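Local atomic coordinates of carbamate kinase (Mycoplasma penetrans, PDB entry 4AXS), a protein that probably acts as a carbamate kinase of the amino acid kinase family, transferring a phosphoryl group between carbamoyl phosphate and a nucleotide. Residues A[71-76]-A[105-110]; A[246-251]-A[299-304]; A[315-320]-A[324-329]. All blocks are in the same frame, centred on the assembly; numbering follows the deposited sequence.

Interaction 1. Residues A[71-76]-A[105-110]; sequences GPQVGM and GYIGYH. With SO4 (sulfate ion), chain B.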
loop_
_atom_site.group_PDB
_atom_site.type_symbol
_atom_site.label_atom_id
_atom_site.label_comp_id
_atom_site.label_asym_id
_atom_site.label_seq_id
_atom_site.Cartn_x
_atom_site.Cartn_y
_atom_site.Cartn_z
ATOM N N GLY A 71 -13.877 -2.483 -6.601
ATOM C CA GLY A 71 -14.421 -3.106 -7.791
ATOM C C GLY A 71 -13.958 -2.416 -9.059
ATOM O O GLY A 71 -13.287 -3.018 -9.897
ATOM N N PRO A 72 -14.317 -1.139 -9.218
ATOM C CA PRO A 72 -13.937 -0.438 -10.445
ATOM C C PRO A 72 -12.410 -0.232 -10.576
ATOM O O PRO A 72 -11.853 -0.392 -11.662
ATOM C CB PRO A 72 -14.653 0.919 -10.312
ATOM C CG PRO A 72 -15.719 0.719 -9.280
ATOM C CD PRO A 72 -15.175 -0.317 -8.345
ATOM N N GLN A 73 -11.738 0.119 -9.486
ATOM C CA GLN A 73 -10.336 0.518 -9.592
ATOM C C GLN A 73 -9.463 -0.657 -9.962
ATOM O O GLN A 73 -8.542 -0.509 -10.758
ATOM C CB GLN A 73 -9.838 1.169 -8.299
ATOM C CG GLN A 73 -10.601 2.432 -7.907
ATOM C CD GLN A 73 -12.078 2.168 -7.567
ATOM O OE1 GLN A 73 -12.471 1.040 -7.230
ATOM N NE2 GLN A 73 -12.891 3.215 -7.648
ATOM N N VAL A 74 -9.751 -1.824 -9.389
ATOM C CA VAL A 74 -8.933 -2.996 -9.656
ATOM C C VAL A 74 -9.195 -3.473 -11.073
ATOM O O VAL A 74 -8.270 -3.853 -11.788
ATOM C CB VAL A 74 -9.131 -4.137 -8.619
ATOM C CG1 VAL A 74 -10.519 -4.794 -8.761
ATOM C CG2 VAL A 74 -8.035 -5.172 -8.765
ATOM N N GLY A 75 -10.453 -3.430 -11.484
ATOM C CA GLY A 75 -10.806 -3.698 -12.863
ATOM C C GLY A 75 -10.100 -2.792 -13.864
ATOM O O GLY A 75 -9.621 -3.265 -14.881
ATOM N N MET A 76 -10.032 -1.505 -13.607
ATOM C CA MET A 76 -9.397 -0.598 -14.527
ATOM C C MET A 76 -7.951 -0.908 -14.720
ATOM O O MET A 76 -7.408 -0.721 -15.789
ATOM C CB MET A 76 -9.491 0.822 -14.026
ATOM C CG MET A 76 -8.290 1.672 -14.339
ATOM S SD MET A 76 -8.535 3.359 -13.789
ATOM C CE MET A 76 -7.385 3.408 -12.442
ATOM N N GLY A 105 -2.722 0.536 -3.265
ATOM C CA GLY A 105 -1.775 1.627 -3.182
ATOM C C GLY A 105 -2.224 2.802 -4.021
ATOM O O GLY A 105 -1.884 3.967 -3.748
ATOM N N TYR A 106 -2.997 2.502 -5.058
ATOM C CA TYR A 106 -3.576 3.563 -5.859
ATOM C C TYR A 106 -4.619 4.287 -5.002
ATOM O O TYR A 106 -4.563 5.506 -4.832
ATOM C CB TYR A 106 -4.156 2.991 -7.150
ATOM C CG TYR A 106 -5.123 3.899 -7.887
ATOM C CD1 TYR A 106 -4.800 5.228 -8.146
ATOM C CD2 TYR A 106 -6.358 3.409 -8.345
ATOM C CE1 TYR A 106 -5.680 6.055 -8.826
ATOM C CE2 TYR A 106 -7.235 4.224 -9.025
ATOM C CZ TYR A 106 -6.890 5.551 -9.263
ATOM O OH TYR A 106 -7.759 6.377 -9.939
ATOM N N ILE A 107 -5.529 3.538 -4.401
ATOM C CA ILE A 107 -6.553 4.167 -3.586
ATOM C C ILE A 107 -6.020 4.685 -2.246
ATOM O O ILE A 107 -6.424 5.751 -1.779
ATOM C CB ILE A 107 -7.753 3.215 -3.348
ATOM C CG1 ILE A 107 -8.396 2.821 -4.686
ATOM C CG2 ILE A 107 -8.772 3.872 -2.428
ATOM C CD1 ILE A 107 -9.005 1.445 -4.688
ATOM N N GLY A 108 -5.123 3.930 -1.619
ATOM C CA GLY A 108 -4.641 4.313 -0.307
ATOM C C GLY A 108 -3.953 5.661 -0.372
ATOM O O GLY A 108 -4.009 6.468 0.556
ATOM N N TYR A 109 -3.303 5.906 -1.497
ATOM C CA TYR A 109 -2.667 7.183 -1.729
ATOM C C TYR A 109 -3.673 8.335 -1.671
ATOM O O TYR A 109 -3.476 9.313 -0.929
ATOM C CB TYR A 109 -1.920 7.147 -3.063
ATOM C CG TYR A 109 -1.613 8.495 -3.652
ATOM C CD1 TYR A 109 -1.040 9.503 -2.884
ATOM C CD2 TYR A 109 -1.866 8.752 -4.989
ATOM C CE1 TYR A 109 -0.741 10.747 -3.440
ATOM C CE2 TYR A 109 -1.572 9.976 -5.552
ATOM C CZ TYR A 109 -1.015 10.967 -4.779
ATOM O OH TYR A 109 -0.739 12.179 -5.352
ATOM N N HIS A 110 -4.753 8.226 -2.444
ATOM C CA HIS A 110 -5.756 9.290 -2.463
ATOM C C HIS A 110 -6.423 9.482 -1.094
ATOM O O HIS A 110 -6.560 10.599 -0.611
ATOM C CB HIS A 110 -6.795 9.045 -3.551
ATOM C CG HIS A 110 -6.335 9.429 -4.924
ATOM N ND1 HIS A 110 -6.698 8.718 -6.053
ATOM C CD2 HIS A 110 -5.571 10.453 -5.354
ATOM C CE1 HIS A 110 -6.162 9.290 -7.116
ATOM N NE2 HIS A 110 -5.469 10.343 -6.723
HETATM S S SO4 B . -17.271 -2.550 -4.098
HETATM O O1 SO4 B . -16.405 -3.643 -4.543
HETATM O O2 SO4 B . -16.402 -1.404 -3.842
HETATM O O3 SO4 B . -18.263 -2.170 -5.113
HETATM O O4 SO4 B . -18.035 -2.941 -2.903
#

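Interaction 2. Residues A[246-251]-A[299-304]; sequences DIFVVL and MGFVNG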
loop_
_atom_site.group_PDB
_atom_site.type_symbol
_atom_site.label_atom_id
_atom_site.label_comp_id
_atom_site.label_asym_id
_atom_site.label_seq_id
_atom_site.Cartn_x
_atom_site.Cartn_y
_atom_site.Cartn_z
ATOM N N ASP A 246 -17.790 -0.210 18.162
ATOM C CA ASP A 246 -19.200 -0.231 18.512
ATOM C C ASP A 246 -20.014 -0.284 17.232
ATOM O O ASP A 246 -20.796 -1.203 17.015
ATOM C CB ASP A 246 -19.554 1.033 19.289
ATOM C CG ASP A 246 -18.522 1.368 20.336
ATOM O OD1 ASP A 246 -18.112 0.435 21.069
ATOM O OD2 ASP A 246 -18.112 2.554 20.404
ATOM N N ILE A 247 -19.801 0.711 16.380
ATOM C CA ILE A 247 -20.553 0.852 15.146
ATOM C C ILE A 247 -19.756 0.384 13.914
ATOM O O ILE A 247 -18.534 0.537 13.839
ATOM C CB ILE A 247 -21.018 2.320 14.939
ATOM C CG1 ILE A 247 -21.803 2.824 16.154
ATOM C CG2 ILE A 247 -21.846 2.451 13.681
ATOM C CD1 ILE A 247 -20.968 3.556 17.192
ATOM N N PHE A 248 -20.490 -0.197 12.969
ATOM C CA PHE A 248 -20.000 -0.569 11.660
ATOM C C PHE A 248 -20.895 0.122 10.635
ATOM O O PHE A 248 -22.037 -0.276 10.452
ATOM C CB PHE A 248 -20.066 -2.090 11.498
ATOM C CG PHE A 248 -19.653 -2.584 10.131
ATOM C CD1 PHE A 248 -18.741 -1.871 9.354
ATOM C CD2 PHE A 248 -20.157 -3.779 9.627
ATOM C CE1 PHE A 248 -18.355 -2.333 8.090
ATOM C CE2 PHE A 248 -19.776 -4.248 8.364
ATOM C CZ PHE A 248 -18.873 -3.523 7.595
ATOM N N VAL A 249 -20.394 1.168 9.980
ATOM C CA VAL A 249 -21.186 1.874 8.974
ATOM C C VAL A 249 -20.821 1.464 7.560
ATOM O O VAL A 249 -19.661 1.546 7.160
ATOM C CB VAL A 249 -21.001 3.394 9.042
ATOM C CG1 VAL A 249 -21.769 4.065 7.898
ATOM C CG2 VAL A 249 -21.423 3.935 10.397
ATOM N N VAL A 250 -21.828 1.052 6.805
ATOM C CA VAL A 250 -21.661 0.643 5.422
ATOM C C VAL A 250 -22.229 1.715 4.498
ATOM O O VAL A 250 -23.454 1.912 4.447
ATOM C CB VAL A 250 -22.393 -0.690 5.170
ATOM C CG1 VAL A 250 -22.401 -1.038 3.685
ATOM C CG2 VAL A 250 -21.773 -1.811 6.018
ATOM N N LEU A 251 -21.346 2.415 3.783
ATOM C CA LEU A 251 -21.767 3.530 2.940
ATOM C C LEU A 251 -22.223 3.023 1.603
ATOM O O LEU A 251 -21.559 2.201 0.973
ATOM C CB LEU A 251 -20.654 4.543 2.754
ATOM C CG LEU A 251 -20.235 5.260 4.027
ATOM C CD1 LEU A 251 -19.145 6.278 3.714
ATOM C CD2 LEU A 251 -21.443 5.922 4.678
ATOM N N MET A 299 -25.040 -8.235 9.808
ATOM C CA MET A 299 -25.563 -9.208 10.765
ATOM C C MET A 299 -24.403 -9.895 11.489
ATOM O O MET A 299 -24.379 -9.977 12.726
ATOM C CB MET A 299 -26.457 -10.233 10.043
ATOM C CG MET A 299 -27.764 -9.617 9.531
ATOM S SD MET A 299 -28.772 -10.533 8.330
ATOM C CE MET A 299 -29.210 -12.053 9.175
ATOM N N GLY A 300 -23.429 -10.360 10.708
ATOM C CA GLY A 300 -22.291 -11.071 11.255
ATOM C C GLY A 300 -21.583 -10.303 12.355
ATOM O O GLY A 300 -20.967 -10.901 13.238
ATOM N N PHE A 301 -21.677 -8.977 12.307
ATOM C CA PHE A 301 -20.965 -8.127 13.257
ATOM C C PHE A 301 -21.754 -7.874 14.545
ATOM O O PHE A 301 -21.203 -7.994 15.643
ATOM C CB PHE A 301 -20.554 -6.803 12.605
ATOM C CG PHE A 301 -20.099 -5.756 13.592
ATOM C CD1 PHE A 301 -18.888 -5.891 14.264
ATOM C CD2 PHE A 301 -20.881 -4.635 13.842
ATOM C CE1 PHE A 301 -18.470 -4.938 15.171
ATOM C CE2 PHE A 301 -20.467 -3.673 14.744
ATOM C CZ PHE A 301 -19.255 -3.826 15.411
ATOM N N VAL A 302 -23.037 -7.529 14.414
ATOM C CA VAL A 302 -23.863 -7.239 15.596
ATOM C C VAL A 302 -24.355 -8.496 16.308
ATOM O O VAL A 302 -24.749 -8.432 17.470
ATOM C CB VAL A 302 -25.095 -6.351 15.273
ATOM C CG1 VAL A 302 -24.666 -5.060 14.611
ATOM C CG2 VAL A 302 -26.111 -7.107 14.410
ATOM N N ASN A 303 -24.325 -9.634 15.619
ATOM C CA ASN A 303 -24.909 -10.864 16.157
ATOM C C ASN A 303 -24.343 -11.253 17.527
ATOM O O ASN A 303 -23.132 -11.494 17.672
ATOM C CB ASN A 303 -24.758 -12.023 15.170
ATOM C CG ASN A 303 -25.796 -13.112 15.387
ATOM O OD1 ASN A 303 -25.485 -14.307 15.363
ATOM N ND2 ASN A 303 -27.043 -12.701 15.610
ATOM N N GLY A 304 -25.229 -11.303 18.524
ATOM C CA GLY A 304 -24.851 -11.641 19.885
ATOM C C GLY A 304 -24.010 -10.569 20.558
ATOM O O GLY A 304 -23.093 -10.866 21.328
#

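Interaction 3. Residues A[315-320]-A[324-329]; sequences LSKVED and GLSGTK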
loop_
_atom_site.group_PDB
_atom_site.type_symbol
_atom_site.label_atom_id
_atom_site.label_comp_id
_atom_site.label_asym_id
_atom_site.label_seq_id
_atom_site.Cartn_x
_atom_site.Cartn_y
_atom_site.Cartn_z
ATOM N N LEU A 315 -23.806 8.496 1.793
ATOM C CA LEU A 315 -22.767 9.484 2.073
ATOM C C LEU A 315 -23.162 10.894 2.507
ATOM O O LEU A 315 -22.574 11.458 3.434
ATOM C CB LEU A 315 -22.013 9.788 0.779
ATOM C CG LEU A 315 -20.827 8.880 0.442
ATOM C CD1 LEU A 315 -19.560 9.352 1.151
ATOM C CD2 LEU A 315 -21.156 7.421 0.774
ATOM N N SER A 316 -24.149 11.457 1.816
ATOM C CA SER A 316 -24.645 12.803 2.108
ATOM C C SER A 316 -25.230 12.817 3.529
ATOM O O SER A 316 -25.070 13.790 4.276
ATOM C CB SER A 316 -25.754 13.154 1.106
ATOM O OG SER A 316 -25.290 13.150 -0.235
ATOM N N LYS A 317 -25.905 11.736 3.899
ATOM C CA LYS A 317 -26.738 11.760 5.093
ATOM C C LYS A 317 -26.236 10.856 6.210
ATOM O O LYS A 317 -27.035 10.243 6.927
ATOM C CB LYS A 317 -28.176 11.403 4.711
ATOM C CG LYS A 317 -28.668 12.187 3.490
ATOM C CD LYS A 317 -29.957 11.629 2.921
ATOM C CE LYS A 317 -30.101 11.942 1.437
ATOM N NZ LYS A 317 -29.414 10.933 0.579
ATOM N N VAL A 318 -24.919 10.798 6.378
ATOM C CA VAL A 318 -24.323 9.823 7.279
ATOM C C VAL A 318 -24.134 10.327 8.707
ATOM O O VAL A 318 -24.090 9.532 9.644
ATOM C CB VAL A 318 -22.996 9.281 6.732
ATOM C CG1 VAL A 318 -22.070 10.425 6.323
ATOM C CG2 VAL A 318 -22.328 8.375 7.762
ATOM N N GLU A 319 -24.013 11.637 8.886
ATOM C CA GLU A 319 -23.998 12.186 10.240
ATOM C C GLU A 319 -25.413 12.129 10.830
ATOM O O GLU A 319 -25.597 11.815 12.012
ATOM C CB GLU A 319 -23.431 13.613 10.275
ATOM C CG GLU A 319 -23.809 14.489 9.090
ATOM C CD GLU A 319 -22.758 14.472 8.001
ATOM O OE1 GLU A 319 -21.642 14.980 8.254
ATOM O OE2 GLU A 319 -23.038 13.950 6.897
ATOM N N ASP A 320 -26.410 12.419 9.999
ATOM C CA ASP A 320 -27.799 12.214 10.395
ATOM C C ASP A 320 -27.977 10.755 10.784
ATOM O O ASP A 320 -28.580 10.433 11.817
ATOM C CB ASP A 320 -28.762 12.537 9.241
ATOM C CG ASP A 320 -28.902 14.027 8.988
ATOM O OD1 ASP A 320 -29.712 14.672 9.689
ATOM O OD2 ASP A 320 -28.211 14.548 8.083
ATOM N N GLY A 324 -30.165 8.055 14.104
ATOM C CA GLY A 324 -31.481 7.523 13.790
ATOM C C GLY A 324 -32.216 8.273 12.695
ATOM O O GLY A 324 -33.167 7.750 12.110
ATOM N N LEU A 325 -31.766 9.490 12.405
ATOM C CA LEU A 325 -32.474 10.375 11.485
ATOM C C LEU A 325 -32.450 9.895 10.037
ATOM O O LEU A 325 -33.265 10.334 9.229
ATOM C CB LEU A 325 -31.934 11.805 11.577
ATOM C CG LEU A 325 -31.822 12.418 12.981
ATOM C CD1 LEU A 325 -31.755 13.942 12.892
ATOM C CD2 LEU A 325 -32.977 11.976 13.878
ATOM N N SER A 326 -31.517 9.011 9.697
ATOM C CA SER A 326 -31.533 8.393 8.372
ATOM C C SER A 326 -30.940 6.989 8.401
ATOM O O SER A 326 -30.455 6.520 9.440
ATOM C CB SER A 326 -30.834 9.273 7.327
ATOM O OG SER A 326 -31.224 8.929 6.000
ATOM N N GLY A 327 -31.011 6.306 7.267
ATOM C CA GLY A 327 -30.414 4.989 7.160
ATOM C C GLY A 327 -31.056 3.916 8.026
ATOM O O GLY A 327 -31.986 4.175 8.798
ATOM N N THR A 328 -30.536 2.699 7.899
ATOM C CA THR A 328 -31.133 1.535 8.525
ATOM C C THR A 328 -30.201 0.950 9.562
ATOM O O THR A 328 -29.142 0.423 9.218
ATOM C CB THR A 328 -31.434 0.448 7.486
ATOM O OG1 THR A 328 -32.419 0.921 6.546
ATOM C CG2 THR A 328 -31.930 -0.813 8.177
ATOM N N LYS A 329 -30.588 1.042 10.831
ATOM C CA LYS A 329 -29.786 0.484 11.913
ATOM C C LYS A 329 -30.065 -1.010 12.060
ATOM O O LYS A 329 -31.221 -1.437 12.017
ATOM C CB LYS A 329 -30.080 1.214 13.220
ATOM C CG LYS A 329 -29.152 0.871 14.373
ATOM C CD LYS A 329 -29.846 1.096 15.708
ATOM C CE LYS A 329 -28.876 1.571 16.788
ATOM N NZ LYS A 329 -28.951 3.053 17.015
#

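Interaction 1. Residues A[71-76]-A[105-110]
Gln73 holds CG beside the backbone N (chi1 -60°), which lays CG against Ile107; the bend at chi2 turns the amide aside. Tyr106 has CG anti to its backbone N (chi1 163°), and the ring leans toward both Gln73 and Met76. Gln73 CB also touches, 3.7 Å from Ile107 CD1, and the two side chains cross at about a right angle. Gln73 CG approaches Tyr106 CE2, at 4.0 Å. The Met76 chain runs across the tyrosine, and its methyl CE reaches Tyr106 CE2 at 3.5 Å. CE meets this ring obliquely and stays 3.9 Å from Tyr106 OH. Gln73 NE2 donates to Gly33 O, which satisfies this buried donor. The contact joins helix 71-83, which follows strand 64-68 in the amino acid kinase fold, to the long helix 96-121. The short axes run at 129° to each other and come no closer than 10.8 Å, so side chains bridge the gap. Gly71 N makes a weak bond to O1 of a sulfate ion (3.5 Å), probably from the crystallisation liquor. Gly33 N and Lys232 NZ also hold it. Its place at the start of helix 71-83 is consistent with a phosphate-binding site, as expected of a kinase, but does not prove one. Helix 40-46 borders Gln73 and Tyr106. The second subunit adds Phe81 against Met76 and Met102 against Tyr106.

Interaction 2. Residues A[246-251]-A[299-304]
Phe248 and Phe301 form an offset edge-to-face pair. The edge of Phe248 is turned to the face of Phe301. The ring centroids are 5.9 Å apart and the planes stand at 78°. Each ring is swung out by a first torsion that sets CG anti to the backbone N, 177° in Phe248 and 167° in Phe301. The strand backbone points Phe248 CB toward the helix, and chi1 then leads the ring away. This leaves CB as the closest atom of this side chain, 3.6 Å from Phe301 CD2, and it meets the Phe301 ring obliquely. On the helix the same kind of torsion carries the whole Phe301 ring down to the strand. Phe301 CB, near the root of that side chain, lies obliquely by the Phe248 ring.

The far end of Phe301 meets backbone instead of side chain. Asp246 O sits in the plane of the ring, at its edge, 3.4 Å from both CE2 and CZ. The slightly positive ring hydrogens probably suit this carbonyl. The Asp246 side chain starts away from the helix, and OD2 accepts a bond from Arg26 N. Within the strand, Val250 CG2 lies over one face of the Phe248 ring, 3.7 Å above its plane.

The helix breaks off just after the aromatic contact. Asn303 is the first residue to leave helical angles, although its N still bonds to Met299 O (2.9 Å).

Strand 247-251 lies between parallel strands 27-31 and 309-313. Helix 292-302 belongs to the crossover leading to the latter. Helix 232-242 packs beside both aromatics, with Leu236 and Ala237 on Phe248 and Ala240 on Phe301.

Interaction 3. Residues A[315-320]-A[324-329]
The Asp320 carbonyl oxygen lies close to the backbone of Gly324 and Leu325. Leu325 N is the nearer nitrogen, 3.4 Å from Asp320 O. The bond is weak, with an N-H...O angle of 132°, and doubtful because the placing of Leu325 N is uncertain. Gly324 N is merely nearby, 3.7 Å from Asp320 O.

Side chains also pack across the loop, partly on backbone oxygens. Leu325 CB lies 3.6 Å from Asp320 O, and Leu325 CD1 is 3.9 Å from Asp320 OD1. The two side chains cross at about a right angle. Leu325 CG stands beside its backbone N (chi1 -50°), which leaves the branched end by the carboxylate. Ser326 turns OG anti to its backbone N (chi1 -160°), toward Lys317 CB at 4.1 Å. Its CB approaches the backbone Lys317 O. Lys317 sits at the N-cap position of helix 318-321, and the tip of its side chain leads away to a long, weak ion pair with Asp314.

This surface turn links that short helix to strand 328-330, which runs antiparallel to strand 309-313 at the edge of the five-stranded sheet. Glu319 forms a salt bridge with Lys53 of helix 48-59.

In the fold
Interactions 2 and 3 share one sheet and touch directly, with centres 15 Å apart. Leu251 packs its CB against Leu315 CD2 at 3.5 Å and also meets Val318. Strand 309-313 lies between the strands of the two contacts. Interaction 1 stands across the chain's centre from interaction 2. Its centre is 25 Å from that of interaction 2 and 26 Å from that of interaction 3; the nearest atoms of the protein segments are about 12 and 13 Å away. It alone binds the sulfate and reaches the second subunit. The strand end of interaction 2 lies near the ion without touching it: Leu251 O is 7.3 Å from sulfate O4. Lys232, which holds the ion, precedes Asp233, on which Val250 packs.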